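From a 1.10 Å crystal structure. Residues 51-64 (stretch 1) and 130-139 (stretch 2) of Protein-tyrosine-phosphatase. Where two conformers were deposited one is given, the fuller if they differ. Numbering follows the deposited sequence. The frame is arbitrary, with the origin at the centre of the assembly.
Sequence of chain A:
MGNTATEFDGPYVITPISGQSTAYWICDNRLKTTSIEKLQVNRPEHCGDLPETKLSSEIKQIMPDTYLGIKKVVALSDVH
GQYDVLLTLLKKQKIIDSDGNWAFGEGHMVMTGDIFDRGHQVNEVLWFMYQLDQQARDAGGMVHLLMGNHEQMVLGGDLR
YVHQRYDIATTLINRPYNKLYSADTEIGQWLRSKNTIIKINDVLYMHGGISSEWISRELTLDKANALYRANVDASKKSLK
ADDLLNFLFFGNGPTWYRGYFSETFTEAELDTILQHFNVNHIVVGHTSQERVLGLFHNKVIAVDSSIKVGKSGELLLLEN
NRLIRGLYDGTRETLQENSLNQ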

# COMPACT_ATOMS: atom_id res chain seq x y z
N PRO A 51 -9.83 -14.46 -6.93
CA PRO A 51 -8.42 -14.92 -6.85
C PRO A 51 -8.19 -16.13 -5.95
O PRO A 51 -8.79 -16.26 -4.89
CB PRO A 51 -7.70 -13.69 -6.28
CG PRO A 51 -8.74 -12.94 -5.57
CD PRO A 51 -10.01 -13.15 -6.37
N GLU A 52 -7.24 -16.94 -6.34
CA GLU A 52 -6.74 -18.10 -5.68
C GLU A 52 -5.28 -17.79 -5.36
O GLU A 52 -4.57 -17.15 -6.15
CB GLU A 52 -6.87 -19.36 -6.53
CG GLU A 52 -8.32 -19.55 -6.99
CD GLU A 52 -8.42 -20.81 -7.84
OE1 GLU A 52 -9.22 -21.68 -7.41
OE2 GLU A 52 -7.74 -20.92 -8.89
N THR A 53 -4.90 -18.14 -4.17
CA THR A 53 -3.61 -17.80 -3.59
C THR A 53 -3.11 -18.96 -2.73
O THR A 53 -3.93 -19.63 -2.06
CB THR A 53 -3.65 -16.59 -2.66
OG1 THR A 53 -4.38 -15.57 -3.36
CG2 THR A 53 -2.29 -15.94 -2.39
N LYS A 54 -1.82 -19.14 -2.79
CA LYS A 54 -1.20 -20.02 -1.83
C LYS A 54 -0.84 -19.16 -0.62
O LYS A 54 -0.18 -18.14 -0.77
CB LYS A 54 0.04 -20.75 -2.35
CG LYS A 54 0.77 -21.53 -1.28
CD LYS A 54 0.96 -22.99 -1.63
CE LYS A 54 1.92 -23.68 -0.67
NZ LYS A 54 3.20 -24.14 -1.25
N LEU A 55 -1.30 -19.60 0.54
CA LEU A 55 -0.91 -18.90 1.76
C LEU A 55 0.59 -19.04 2.03
O LEU A 55 1.18 -20.07 1.77
CB LEU A 55 -1.71 -19.42 2.96
CG LEU A 55 -3.22 -19.23 2.83
CD1 LEU A 55 -3.86 -19.65 4.16
CD2 LEU A 55 -3.63 -17.80 2.50
N SER A 56 1.15 -17.95 2.49
CA SER A 56 2.59 -17.81 2.67
C SER A 56 2.99 -18.12 4.09
O SER A 56 2.34 -17.63 5.00
CB SER A 56 2.87 -16.33 2.40
OG SER A 56 4.21 -16.10 2.08
N SER A 57 4.08 -18.80 4.30
CA SER A 57 4.69 -19.01 5.59
C SER A 57 5.74 -17.96 5.91
O SER A 57 6.39 -18.07 6.95
CB SER A 57 5.29 -20.44 5.63
OG SER A 57 6.37 -20.56 4.70
N GLU A 58 6.09 -16.93 5.15
CA GLU A 58 7.12 -15.95 5.25
C GLU A 58 6.65 -14.48 5.18
O GLU A 58 7.26 -13.71 5.93
CB GLU A 58 8.19 -16.07 4.13
CG GLU A 58 8.58 -17.42 3.63
CD GLU A 58 9.42 -17.58 2.42
OE1 GLU A 58 9.97 -18.66 2.07
OE2 GLU A 58 9.63 -16.65 1.62
N ILE A 59 5.68 -14.00 4.38
CA ILE A 59 5.51 -12.59 4.08
C ILE A 59 4.78 -11.83 5.17
O ILE A 59 4.68 -10.62 5.07
CB ILE A 59 4.82 -12.35 2.72
CG1 ILE A 59 3.40 -12.91 2.74
CG2 ILE A 59 5.62 -12.94 1.62
CD1 ILE A 59 2.59 -12.61 1.49
N LYS A 60 4.31 -12.53 6.21
CA LYS A 60 3.78 -11.85 7.38
C LYS A 60 4.87 -11.54 8.41
O LYS A 60 4.56 -10.94 9.45
CB LYS A 60 2.62 -12.60 8.02
CG LYS A 60 1.50 -12.91 7.03
CD LYS A 60 0.20 -13.47 7.58
CE LYS A 60 0.39 -14.85 8.06
NZ LYS A 60 -0.89 -15.53 8.52
N GLN A 61 6.13 -11.85 8.13
CA GLN A 61 7.24 -11.42 8.98
C GLN A 61 7.41 -9.91 8.86
O GLN A 61 7.39 -9.36 7.77
CB GLN A 61 8.48 -12.16 8.54
CG GLN A 61 8.48 -13.64 8.75
CD GLN A 61 9.62 -14.40 8.08
OE1 GLN A 61 10.41 -13.80 7.31
NE2 GLN A 61 9.62 -15.69 8.28
N ILE A 62 7.68 -9.28 9.99
CA ILE A 62 7.95 -7.83 10.00
C ILE A 62 9.34 -7.61 9.47
O ILE A 62 10.31 -8.20 9.96
CB ILE A 62 7.80 -7.25 11.41
CG1 ILE A 62 6.39 -7.43 11.98
CG2 ILE A 62 8.20 -5.77 11.46
CD1 ILE A 62 6.25 -7.23 13.46
N MET A 63 9.45 -6.74 8.47
CA MET A 63 10.72 -6.47 7.78
C MET A 63 11.27 -5.14 8.22
O MET A 63 10.55 -4.25 8.69
CB MET A 63 10.45 -6.47 6.28
CG MET A 63 9.81 -7.76 5.83
SD MET A 63 10.66 -9.28 6.18
CE MET A 63 12.10 -9.17 5.19
N PRO A 64 12.56 -4.93 7.97
CA PRO A 64 13.18 -3.63 8.28
C PRO A 64 12.49 -2.50 7.54
O PRO A 64 11.83 -2.67 6.54
CB PRO A 64 14.63 -3.77 7.78
CG PRO A 64 14.88 -5.23 7.66
CD PRO A 64 13.55 -5.92 7.45
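Stretch 2 130-139: YQLDQQARDA

Stretch 2 is helical from Tyr130 through Asp138, continuing a helix that begins earlier in the chain, and its backbone follows the regular i to i+4 pattern, as in Gln134 N to Tyr130 O at 3.2 Å. Stretch 1 has a short strand at Thr53 and Lys54 and otherwise runs as loop, with a type I turn from Glu58 to Gln61. The two run in the same general sense: Thr53 has its CA 6.8 Å from the CA of Gln131, and further along Ile59 has its CA 6.1 Å from the CA of Gln134. Together they bury 688 Å², nearly half of it through Tyr130, Ile59 and Arg137.

Tyr130 serves the first part of the loop. Its CA-to-CB bond points sideways, but a t rotamer at chi1 brings the ring end nearer to stretch 1. The backbone around Lys54, Leu55 and Ser56 lies at the ring edge, and there Ser56 N donates a nearly straight hydrogen bond to Tyr130 OH, 2.9 Å long. A tyrosine suits this site because its long, flat ring can be buried while its hydroxyl meets a backbone amide. Thr53 CG2 adds a methyl contact, 3.6 Å from Tyr130 CD1.

Ile59 is buried and points toward the helix. Its CD1 lies 3.5 Å from the centroid of the Tyr130 ring, almost exactly on the ring normal, a CH-pi contact over the face. Its other branch reaches the helix backbone, with Ile59 CG2 3.6 Å from Gln134 CA. Branching at CB thus lets one apolar residue touch both an aromatic face and the next helical turn.

Arg137, one turn beyond Asp133, points toward the loop in a nearly extended conformation, its length carrying the guanidinium to the Glu58-Gln61 turn. Both terminal nitrogens donate to one carbonyl oxygen at the guanidinium edge: Arg137 NH1 to Gln61 OE1 is 2.8 Å and Arg137 NH2 to Gln61 OE1 is 2.9 Å. Glu58 CB lies over one face. Glu58 OE2 also forms a salt bridge with Arg137 NE at 3.2 Å, but the oxygen is well out of the guanidinium plane, so the attraction is one of charge alone.

The same carboxylate oxygen, Glu58 OE2, accepts a hydrogen bond from Gln134 NE2 at 2.8 Å. It also comes within 4.0 Å of Asp138 OD2, a like charge, and water 4 donates to both oxygens, at 2.8 Å from Glu58 OE2 and 2.4 Å from Asp138 OD2, bridging the two acids.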

# COMPACT_ATOMS: atom_id res chain seq x y z
N TYR A 130 -0.45 -9.60 -2.15
CA TYR A 130 0.03 -10.67 -1.27
C TYR A 130 0.90 -11.63 -2.08
O TYR A 130 2.01 -12.00 -1.72
CB TYR A 130 -1.18 -11.29 -0.64
CG TYR A 130 -0.99 -12.42 0.34
CD1 TYR A 130 -0.66 -13.70 -0.10
CD2 TYR A 130 -1.14 -12.26 1.70
CE1 TYR A 130 -0.49 -14.76 0.77
CE2 TYR A 130 -1.02 -13.30 2.60
CZ TYR A 130 -0.69 -14.55 2.11
OH TYR A 130 -0.56 -15.66 2.95
N GLN A 131 0.36 -12.10 -3.21
CA GLN A 131 1.12 -12.99 -4.08
C GLN A 131 2.41 -12.30 -4.55
O GLN A 131 3.48 -12.93 -4.56
CB GLN A 131 0.25 -13.44 -5.26
CG GLN A 131 0.97 -14.29 -6.25
CD GLN A 131 -0.06 -14.85 -7.22
OE1 GLN A 131 -0.22 -14.28 -8.31
NE2 GLN A 131 -0.74 -15.92 -6.86
N LEU A 132 2.33 -11.04 -4.94
CA LEU A 132 3.52 -10.35 -5.46
C LEU A 132 4.56 -10.26 -4.37
O LEU A 132 5.79 -10.36 -4.65
CB LEU A 132 3.05 -8.98 -5.96
CG LEU A 132 4.03 -8.40 -6.96
CD1 LEU A 132 3.87 -9.10 -8.33
CD2 LEU A 132 3.80 -6.92 -7.12
N ASP A 133 4.15 -10.01 -3.13
CA ASP A 133 5.07 -9.96 -1.98
C ASP A 133 5.87 -11.23 -1.91
O ASP A 133 7.12 -11.24 -1.83
CB ASP A 133 4.19 -9.66 -0.76
CG ASP A 133 4.83 -9.31 0.57
OD1 ASP A 133 6.09 -9.35 0.69
OD2 ASP A 133 4.05 -9.03 1.51
N GLN A 134 5.21 -12.40 -1.95
CA GLN A 134 5.88 -13.67 -1.91
C GLN A 134 6.77 -13.88 -3.13
O GLN A 134 7.92 -14.32 -2.99
CB GLN A 134 4.88 -14.82 -1.76
CG GLN A 134 5.59 -16.16 -1.68
CD GLN A 134 6.45 -16.33 -0.42
OE1 GLN A 134 5.95 -16.51 0.67
NE2 GLN A 134 7.76 -16.29 -0.50
N GLN A 135 6.27 -13.57 -4.32
CA GLN A 135 7.06 -13.77 -5.51
C GLN A 135 8.33 -12.90 -5.54
O GLN A 135 9.38 -13.38 -5.99
CB GLN A 135 6.21 -13.48 -6.76
CG GLN A 135 5.09 -14.50 -6.97
CD GLN A 135 4.21 -14.13 -8.14
OE1 GLN A 135 4.20 -12.97 -8.58
NE2 GLN A 135 3.48 -15.11 -8.68
N ALA A 136 8.19 -11.66 -5.08
CA ALA A 136 9.35 -10.76 -5.05
C ALA A 136 10.41 -11.36 -4.10
O ALA A 136 11.57 -11.44 -4.46
CB ALA A 136 8.95 -9.39 -4.64
N ARG A 137 9.98 -11.81 -2.93
CA ARG A 137 10.91 -12.43 -2.00
C ARG A 137 11.60 -13.61 -2.62
O ARG A 137 12.81 -13.78 -2.48
CB ARG A 137 10.17 -12.78 -0.69
CG ARG A 137 11.07 -13.29 0.40
CD ARG A 137 10.40 -13.38 1.74
NE ARG A 137 11.20 -14.10 2.72
CZ ARG A 137 11.00 -14.02 4.02
NH1 ARG A 137 10.07 -13.23 4.54
NH2 ARG A 137 11.75 -14.71 4.88
N ASP A 138 10.85 -14.48 -3.30
CA ASP A 138 11.45 -15.66 -3.93
C ASP A 138 12.47 -15.27 -4.97
O ASP A 138 13.40 -16.06 -5.21
CB ASP A 138 10.37 -16.51 -4.60
CG ASP A 138 9.51 -17.22 -3.53
OD1 ASP A 138 8.40 -17.67 -3.97
OD2 ASP A 138 9.83 -17.34 -2.36
N ALA A 139 12.34 -14.15 -5.64
CA ALA A 139 13.29 -13.63 -6.63
C ALA A 139 14.43 -12.87 -5.99
O ALA A 139 15.31 -12.40 -6.75
CB ALA A 139 12.50 -12.76 -7.58
O HOH W 1 -3.17 -15.44 -7.57
O HOH W 2 -0.14 -17.63 -4.78
O HOH W 3 5.75 -19.30 1.77
O HOH W 4 11.37 -16.70 -0.57
O HOH W 5 9.21 -19.51 -1.16
O HOH W 6 6.68 -9.34 3.40